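Local coordinates for protein 2-nitropropane dioxygenase (Streptomyces ansochromogenes, PDB 3BW2) that binds FMN and acts as a nitroalkane-oxidising flavoenzyme, probably a nitronate monooxygenase that detoxifies propionate 3-nitronate with molecular oxygen, at residues A[7-12]-A[35-40]; A[20-25]-A[244-249]. All blocks are in the same frame, centred on the assembly; numbering follows the deposited sequence.

Interaction 1 (A[7-12]-A[35-40]); sequences DLFPLP and GGLGFL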
ATOM      1  N   ASP A   7       5.891   3.728 -26.943  1.00 38.24           N
ATOM      2  CA  ASP A   7       6.590   3.913 -28.208  1.00 37.89           C
ATOM      3  C   ASP A   7       6.818   5.405 -28.447  1.00 35.38           C
ATOM      4  O   ASP A   7       7.685   5.784 -29.227  1.00 34.87           O
ATOM      5  CB  ASP A   7       5.794   3.310 -29.375  1.00 40.38           C
ATOM      6  CG  ASP A   7       5.826   1.785 -29.387  1.00 43.54           C
ATOM      7  OD1 ASP A   7       6.906   1.209 -29.143  1.00 44.15           O
ATOM      8  OD2 ASP A   7       4.777   1.160 -29.655  1.00 45.91           O
ATOM      9  N   LEU A   8       6.043   6.244 -27.758  1.00 33.52           N
ATOM     10  CA  LEU A   8       6.145   7.701 -27.888  1.00 31.36           C
ATOM     11  C   LEU A   8       7.416   8.291 -27.284  1.00 30.35           C
ATOM     12  O   LEU A   8       7.941   9.288 -27.778  1.00 30.71           O
ATOM     13  CB  LEU A   8       4.943   8.383 -27.234  1.00 30.15           C
ATOM     14  CG  LEU A   8       3.577   8.331 -27.918  1.00 31.89           C
ATOM     15  CD1 LEU A   8       2.550   9.004 -27.012  1.00 31.62           C
ATOM     16  CD2 LEU A   8       3.637   9.035 -29.272  1.00 31.11           C
ATOM     17  N   PHE A   9       7.894   7.692 -26.200  1.00 28.37           N
ATOM     18  CA  PHE A   9       9.099   8.175 -25.534  1.00 26.14           C
ATOM     19  C   PHE A   9       9.987   6.997 -25.133  1.00 24.46           C
ATOM     20  O   PHE A   9       9.496   5.920 -24.813  1.00 26.25           O
ATOM     21  CB  PHE A   9       8.720   9.037 -24.321  1.00 25.56           C
ATOM     22  CG  PHE A   9       7.643   8.439 -23.458  1.00 26.99           C
ATOM     23  CD1 PHE A   9       7.958   7.853 -22.237  1.00 26.25           C
ATOM     24  CD2 PHE A   9       6.312   8.455 -23.870  1.00 25.36           C
ATOM     25  CE1 PHE A   9       6.966   7.289 -21.436  1.00 26.47           C
ATOM     26  CE2 PHE A   9       5.312   7.894 -23.079  1.00 25.77           C
ATOM     27  CZ  PHE A   9       5.640   7.310 -21.859  1.00 26.91           C
ATOM     28  N   PRO A  10      11.312   7.198 -25.142  1.00 23.91           N
ATOM     29  CA  PRO A  10      12.310   6.181 -24.805  1.00 23.82           C
ATOM     30  C   PRO A  10      12.313   5.570 -23.408  1.00 23.94           C
ATOM     31  O   PRO A  10      12.524   4.366 -23.266  1.00 25.05           O
ATOM     32  CB  PRO A  10      13.625   6.881 -25.130  1.00 24.42           C
ATOM     33  CG  PRO A  10      13.328   8.299 -24.811  1.00 23.77           C
ATOM     34  CD  PRO A  10      11.968   8.484 -25.437  1.00 24.80           C
ATOM     35  N   LEU A  11      12.093   6.377 -22.378  1.00 22.17           N
ATOM     36  CA  LEU A  11      12.104   5.848 -21.016  1.00 21.99           C
ATOM     37  C   LEU A  11      10.697   5.631 -20.462  1.00 21.39           C
ATOM     38  O   LEU A  11       9.797   6.434 -20.696  1.00 20.73           O
ATOM     39  CB  LEU A  11      12.891   6.791 -20.103  1.00 22.20           C
ATOM     40  CG  LEU A  11      14.354   7.000 -20.507  1.00 23.07           C
ATOM     41  CD1 LEU A  11      14.955   8.134 -19.696  1.00 23.31           C
ATOM     42  CD2 LEU A  11      15.144   5.712 -20.291  1.00 23.82           C
ATOM     43  N   PRO A  12      10.495   4.534 -19.715  1.00 21.09           N
ATOM     44  CA  PRO A  12       9.207   4.176 -19.112  1.00 19.25           C
ATOM     45  C   PRO A  12       8.927   5.035 -17.885  1.00 19.66           C
ATOM     46  O   PRO A  12       8.541   4.530 -16.830  1.00 19.21           O
ATOM     47  CB  PRO A  12       9.407   2.715 -18.750  1.00 19.62           C
ATOM     48  CG  PRO A  12      10.842   2.700 -18.309  1.00 21.27           C
ATOM     49  CD  PRO A  12      11.527   3.532 -19.378  1.00 21.13           C
ATOM     50  N   GLY A  35      13.785  12.357 -22.170  1.00 18.66           N
ATOM     51  CA  GLY A  35      13.306  11.059 -22.614  1.00 18.71           C
ATOM     52  C   GLY A  35      12.055  10.531 -21.939  1.00 17.70           C
ATOM     53  O   GLY A  35      11.573   9.453 -22.288  1.00 17.79           O
ATOM     54  N   GLY A  36      11.529  11.274 -20.973  1.00 18.08           N
ATOM     55  CA  GLY A  36      10.324  10.834 -20.292  1.00 17.18           C
ATOM     56  C   GLY A  36       9.109  11.528 -20.880  1.00 17.94           C
ATOM     57  O   GLY A  36       9.224  12.256 -21.866  1.00 16.22           O
ATOM     58  N   LEU A  37       7.943  11.303 -20.285  1.00 18.28           N
ATOM     59  CA  LEU A  37       6.718  11.933 -20.760  1.00 16.62           C
ATOM     60  C   LEU A  37       6.310  13.040 -19.802  1.00 18.46           C
ATOM     61  O   LEU A  37       5.821  12.769 -18.701  1.00 17.21           O
ATOM     62  CB  LEU A  37       5.584  10.903 -20.856  1.00 18.19           C
ATOM     63  CG  LEU A  37       4.253  11.446 -21.402  1.00 18.96           C
ATOM     64  CD1 LEU A  37       4.442  11.906 -22.854  1.00 16.54           C
ATOM     65  CD2 LEU A  37       3.183  10.368 -21.332  1.00 18.39           C
ATOM     66  N   GLY A  38       6.519  14.287 -20.220  1.00 18.21           N
ATOM     67  CA  GLY A  38       6.147  15.417 -19.391  1.00 17.37           C
ATOM     68  C   GLY A  38       4.640  15.594 -19.428  1.00 17.95           C
ATOM     69  O   GLY A  38       3.991  15.196 -20.396  1.00 17.55           O
ATOM     70  N   PHE A  39       4.081  16.192 -18.382  1.00 16.23           N
ATOM     71  CA  PHE A  39       2.639  16.396 -18.303  1.00 15.97           C
ATOM     72  C   PHE A  39       2.248  17.790 -17.833  1.00 17.05           C
ATOM     73  O   PHE A  39       2.911  18.386 -16.978  1.00 17.23           O
ATOM     74  CB  PHE A  39       2.013  15.391 -17.331  1.00 15.45           C
ATOM     75  CG  PHE A  39       1.126  14.375 -17.988  1.00 16.91           C
ATOM     76  CD1 PHE A  39       1.599  13.101 -18.273  1.00 17.12           C
ATOM     77  CD2 PHE A  39      -0.186  14.690 -18.318  1.00 17.27           C
ATOM     78  CE1 PHE A  39       0.778  12.150 -18.878  1.00 17.79           C
ATOM     79  CE2 PHE A  39      -1.014  13.748 -18.923  1.00 16.85           C
ATOM     80  CZ  PHE A  39      -0.529  12.476 -19.202  1.00 17.46           C
ATOM     81  N   LEU A  40       1.158  18.297 -18.397  1.00 15.76           N
ATOM     82  CA  LEU A  40       0.614  19.588 -18.004  1.00 16.71           C
ATOM     83  C   LEU A  40      -0.660  19.251 -17.239  1.00 17.33           C
ATOM     84  O   LEU A  40      -1.314  18.242 -17.524  1.00 17.31           O
ATOM     85  CB  LEU A  40       0.262  20.441 -19.229  1.00 18.49           C
ATOM     86  CG  LEU A  40       1.402  21.053 -20.042  1.00 19.14           C
ATOM     87  CD1 LEU A  40       0.821  21.804 -21.240  1.00 20.12           C
ATOM     88  CD2 LEU A  40       2.211  21.998 -19.162  1.00 18.66           C
TER
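Phe9 and Leu37 are brought together by their first torsions: CG of Phe9 lies between its own backbone N and carbonyl carbon (chi1 46°), whereas CG of Leu37 stands anti to the backbone N (chi1 -178°). The two side chains cross at about a right angle. Leu37 CB sits over the centre of one face of the Phe9 ring, 3.7 Å from its centroid, a CH-pi contact. Leu37 CD2 packs at 3.7 Å against Phe9 CE2. The Phe9 side chain also touches Val14 of strand 13-15. An alanine in place of Phe9 would probably leave the Leu37 side chain without its aromatic cover and open a gap beside Val14. Farther along, Leu11 N donates to Gly35 O (3.1 Å, N-H...O 164°), the donor standing out of the carbonyl plane. The same oxygen is flanked by Phe9 CB and by Pro10 CG, the latter at 3.3 Å. Gly35 ends helix 25-33 in a Schellman motif; a CB here would be jammed against the preceding carbonyl O and press on Pro10 CG and Leu11 CD1. One backbone bond thus ties the turn that ends helix 25-33 to the loop entering strand 13-15 of the TIM barrel, and the rest of this largely buried contact is mainly apolar.

Interaction 2 (A[20-25]-A[244-249]); sequences GGVSVP and DESGAP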
ATOM      1  N   GLY A  20      -2.347  23.119  -9.359  1.00 22.17           N
ATOM      2  CA  GLY A  20      -1.941  24.073  -8.344  1.00 23.79           C
ATOM      3  C   GLY A  20      -0.644  24.784  -8.675  1.00 22.47           C
ATOM      4  O   GLY A  20       0.046  25.274  -7.781  1.00 23.82           O
ATOM      5  N   GLY A  21      -0.300  24.824  -9.959  1.00 21.10           N
ATOM      6  CA  GLY A  21       0.912  25.502 -10.381  1.00 20.46           C
ATOM      7  C   GLY A  21       2.195  24.711 -10.213  1.00 20.90           C
ATOM      8  O   GLY A  21       3.286  25.269 -10.312  1.00 21.53           O
ATOM      9  N   VAL A  22       2.079  23.415  -9.961  1.00 19.24           N
ATOM     10  CA  VAL A  22       3.264  22.588  -9.785  1.00 20.36           C
ATOM     11  C   VAL A  22       3.906  22.191 -11.114  1.00 21.86           C
ATOM     12  O   VAL A  22       5.070  22.507 -11.371  1.00 19.74           O
ATOM     13  CB  VAL A  22       2.933  21.313  -8.979  1.00 20.08           C
ATOM     14  CG1 VAL A  22       4.133  20.371  -8.958  1.00 20.21           C
ATOM     15  CG2 VAL A  22       2.537  21.699  -7.556  1.00 18.74           C
ATOM     16  N   SER A  23       3.149  21.508 -11.966  1.00 23.44           N
ATOM     17  CA  SER A  23       3.689  21.068 -13.247  1.00 25.53           C
ATOM     18  C   SER A  23       3.552  22.089 -14.373  1.00 26.08           C
ATOM     19  O   SER A  23       2.711  21.954 -15.262  1.00 30.41           O
ATOM     20  CB  SER A  23       3.052  19.731 -13.655  1.00 24.73           C
ATOM     21  OG  SER A  23       1.651  19.770 -13.511  1.00 30.63           O
ATOM     22  N   VAL A  24       4.408  23.102 -14.338  1.00 24.94           N
ATOM     23  CA  VAL A  24       4.422  24.155 -15.345  1.00 22.65           C
ATOM     24  C   VAL A  24       5.155  23.678 -16.603  1.00 22.27           C
ATOM     25  O   VAL A  24       5.842  22.657 -16.577  1.00 21.68           O
ATOM     26  CB  VAL A  24       5.107  25.417 -14.782  1.00 22.72           C
ATOM     27  CG1 VAL A  24       4.277  25.984 -13.640  1.00 22.49           C
ATOM     28  CG2 VAL A  24       6.516  25.072 -14.282  1.00 20.55           C
ATOM     29  N   PRO A  25       5.010  24.407 -17.727  1.00 20.29           N
ATOM     30  CA  PRO A  25       5.677  24.017 -18.973  1.00 19.57           C
ATOM     31  C   PRO A  25       7.155  23.658 -18.814  1.00 19.37           C
ATOM     32  O   PRO A  25       7.620  22.679 -19.384  1.00 18.13           O
ATOM     33  CB  PRO A  25       5.470  25.238 -19.869  1.00 20.24           C
ATOM     34  CG  PRO A  25       4.110  25.714 -19.451  1.00 20.61           C
ATOM     35  CD  PRO A  25       4.190  25.618 -17.929  1.00 22.07           C
ATOM     36  N   ASP A 244      13.792  21.412  -9.422  1.00 18.58           N
ATOM     37  CA  ASP A 244      13.863  22.854  -9.626  1.00 20.16           C
ATOM     38  C   ASP A 244      12.791  23.421 -10.550  1.00 20.06           C
ATOM     39  O   ASP A 244      12.255  24.489 -10.275  1.00 21.42           O
ATOM     40  CB  ASP A 244      15.256  23.248 -10.133  1.00 20.50           C
ATOM     41  CG  ASP A 244      16.352  22.926  -9.126  1.00 22.03           C
ATOM     42  OD1 ASP A 244      16.041  22.876  -7.920  1.00 23.34           O
ATOM     43  OD2 ASP A 244      17.521  22.735  -9.528  1.00 20.32           O
ATOM     44  N   GLU A 245      12.467  22.711 -11.630  1.00 19.71           N
ATOM     45  CA  GLU A 245      11.449  23.184 -12.574  1.00 19.97           C
ATOM     46  C   GLU A 245      10.040  23.161 -11.994  1.00 19.81           C
ATOM     47  O   GLU A 245       9.138  23.822 -12.520  1.00 18.83           O
ATOM     48  CB  GLU A 245      11.464  22.356 -13.869  1.00 18.85           C
ATOM     49  CG  GLU A 245      12.700  22.559 -14.737  1.00 21.70           C
ATOM     50  CD  GLU A 245      13.898  21.757 -14.267  1.00 23.10           C
ATOM     51  OE1 GLU A 245      13.821  21.119 -13.191  1.00 18.97           O
ATOM     52  OE2 GLU A 245      14.922  21.767 -14.983  1.00 24.47           O
ATOM     53  N   SER A 246       9.848  22.393 -10.925  1.00 18.57           N
ATOM     54  CA  SER A 246       8.544  22.308 -10.279  1.00 17.34           C
ATOM     55  C   SER A 246       8.148  23.667  -9.737  1.00 18.73           C
ATOM     56  O   SER A 246       8.968  24.372  -9.143  1.00 17.74           O
ATOM     57  CB  SER A 246       8.567  21.306  -9.125  1.00 17.05           C
ATOM     58  OG  SER A 246       7.424  21.485  -8.309  1.00 14.67           O
ATOM     59  N   GLY A 247       6.883  24.026  -9.928  1.00 17.27           N
ATOM     60  CA  GLY A 247       6.418  25.312  -9.449  1.00 17.78           C
ATOM     61  C   GLY A 247       5.803  25.246  -8.067  1.00 17.32           C
ATOM     62  O   GLY A 247       5.150  26.193  -7.638  1.00 18.89           O
ATOM     63  N   ALA A 248       6.002  24.131  -7.370  1.00 17.61           N
ATOM     64  CA  ALA A 248       5.458  23.974  -6.026  1.00 17.95           C
ATOM     65  C   ALA A 248       6.094  25.006  -5.104  1.00 18.21           C
ATOM     66  O   ALA A 248       7.282  25.288  -5.214  1.00 17.82           O
ATOM     67  CB  ALA A 248       5.737  22.569  -5.504  1.00 17.56           C
ATOM     68  N   PRO A 249       5.305  25.586  -4.186  1.00 18.65           N
ATOM     69  CA  PRO A 249       5.806  26.591  -3.248  1.00 19.90           C
ATOM     70  C   PRO A 249       6.993  26.070  -2.447  1.00 19.82           C
ATOM     71  O   PRO A 249       7.074  24.875  -2.153  1.00 17.61           O
ATOM     72  CB  PRO A 249       4.594  26.867  -2.363  1.00 21.28           C
ATOM     73  CG  PRO A 249       3.443  26.647  -3.299  1.00 21.86           C
ATOM     74  CD  PRO A 249       3.856  25.382  -4.009  1.00 19.58           C
TER
HETATM   75  O   HOH W   1       2.484  26.590  -6.886  1.00 40.40           O
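Val22 O accepts a short, nearly straight hydrogen bond from Gly247 N, 2.8 Å long with an N-H...O angle of 172°. The donor lies in the carbonyl plane, on a lone pair. Val24 N turns back weakly to the same oxygen, closing an inverse gamma turn centred on Ser23, so Val22 O joins that turn to the other loop. Beside this bond, Gly21 O meets Gly247 CA at 3.2 Å in a CA-H...O contact. A CB on Gly247 would clash with Gly21 O, so the close approach of the backbones depends on glycine here. A water donates to both Gly20 O and Gly247 O, at 2.8 Å from the latter, and bridges the two loops at this end.

The Val22 side chain divides its two methyls between partners. CG1, anti to the backbone N (chi1 173°), touches Ser246 OG at 3.5 Å, whereas CG2 packs on Ala248 CB at 3.9 Å. Ser246 OG accepts from Ala248 N (3.1 Å) in an ST turn and is also hydrogen-bonded to Leu241 O, which satisfies this buried hydroxyl and holds it where Val22 CG1 touches it. Elsewhere in the contact, Val24 CG2 lies 3.4 Å from Glu245 O. The carboxylate of Glu245 leads away from the contact, and its OE1 accepts from Ala333 N.

The contact joins two loops of the TIM barrel. Segment 20-25 follows strand 13-15 and runs into helix 25-33, with Val24 at the N-cap position; segment 244-249 runs from helix 238-241 to helix 250-255, with Pro249 at the N-cap position. Leu241 of helix 238-241 packs on both Val22 and Ala248, while Glu245 reaches Leu27 and Ala30 of helix 25-33.

Helix 25-33 links the two contacts: segment 20-25 leads into its N-terminus, and segment 35-40 follows its C-terminus. The centres of interactions 1 and 2 are 18 Å apart, yet the two touch where strand 38-41 packs against segment 20-25, with Phe39 O 3.6 Å from Ser23 CB and Leu40 CD2 3.9 Å from Ser23 O. Interaction 2 is beside the cofactor, the Val22 side chain being about 4 Å from the bound FMN. Interaction 1 is more remote, with the Leu37 side chain about 11 Å from FMN and about 7 Å from that of Gln235, an FMN-binding residue. One thus borders the flavin pocket while the other joins barrel elements farther from it.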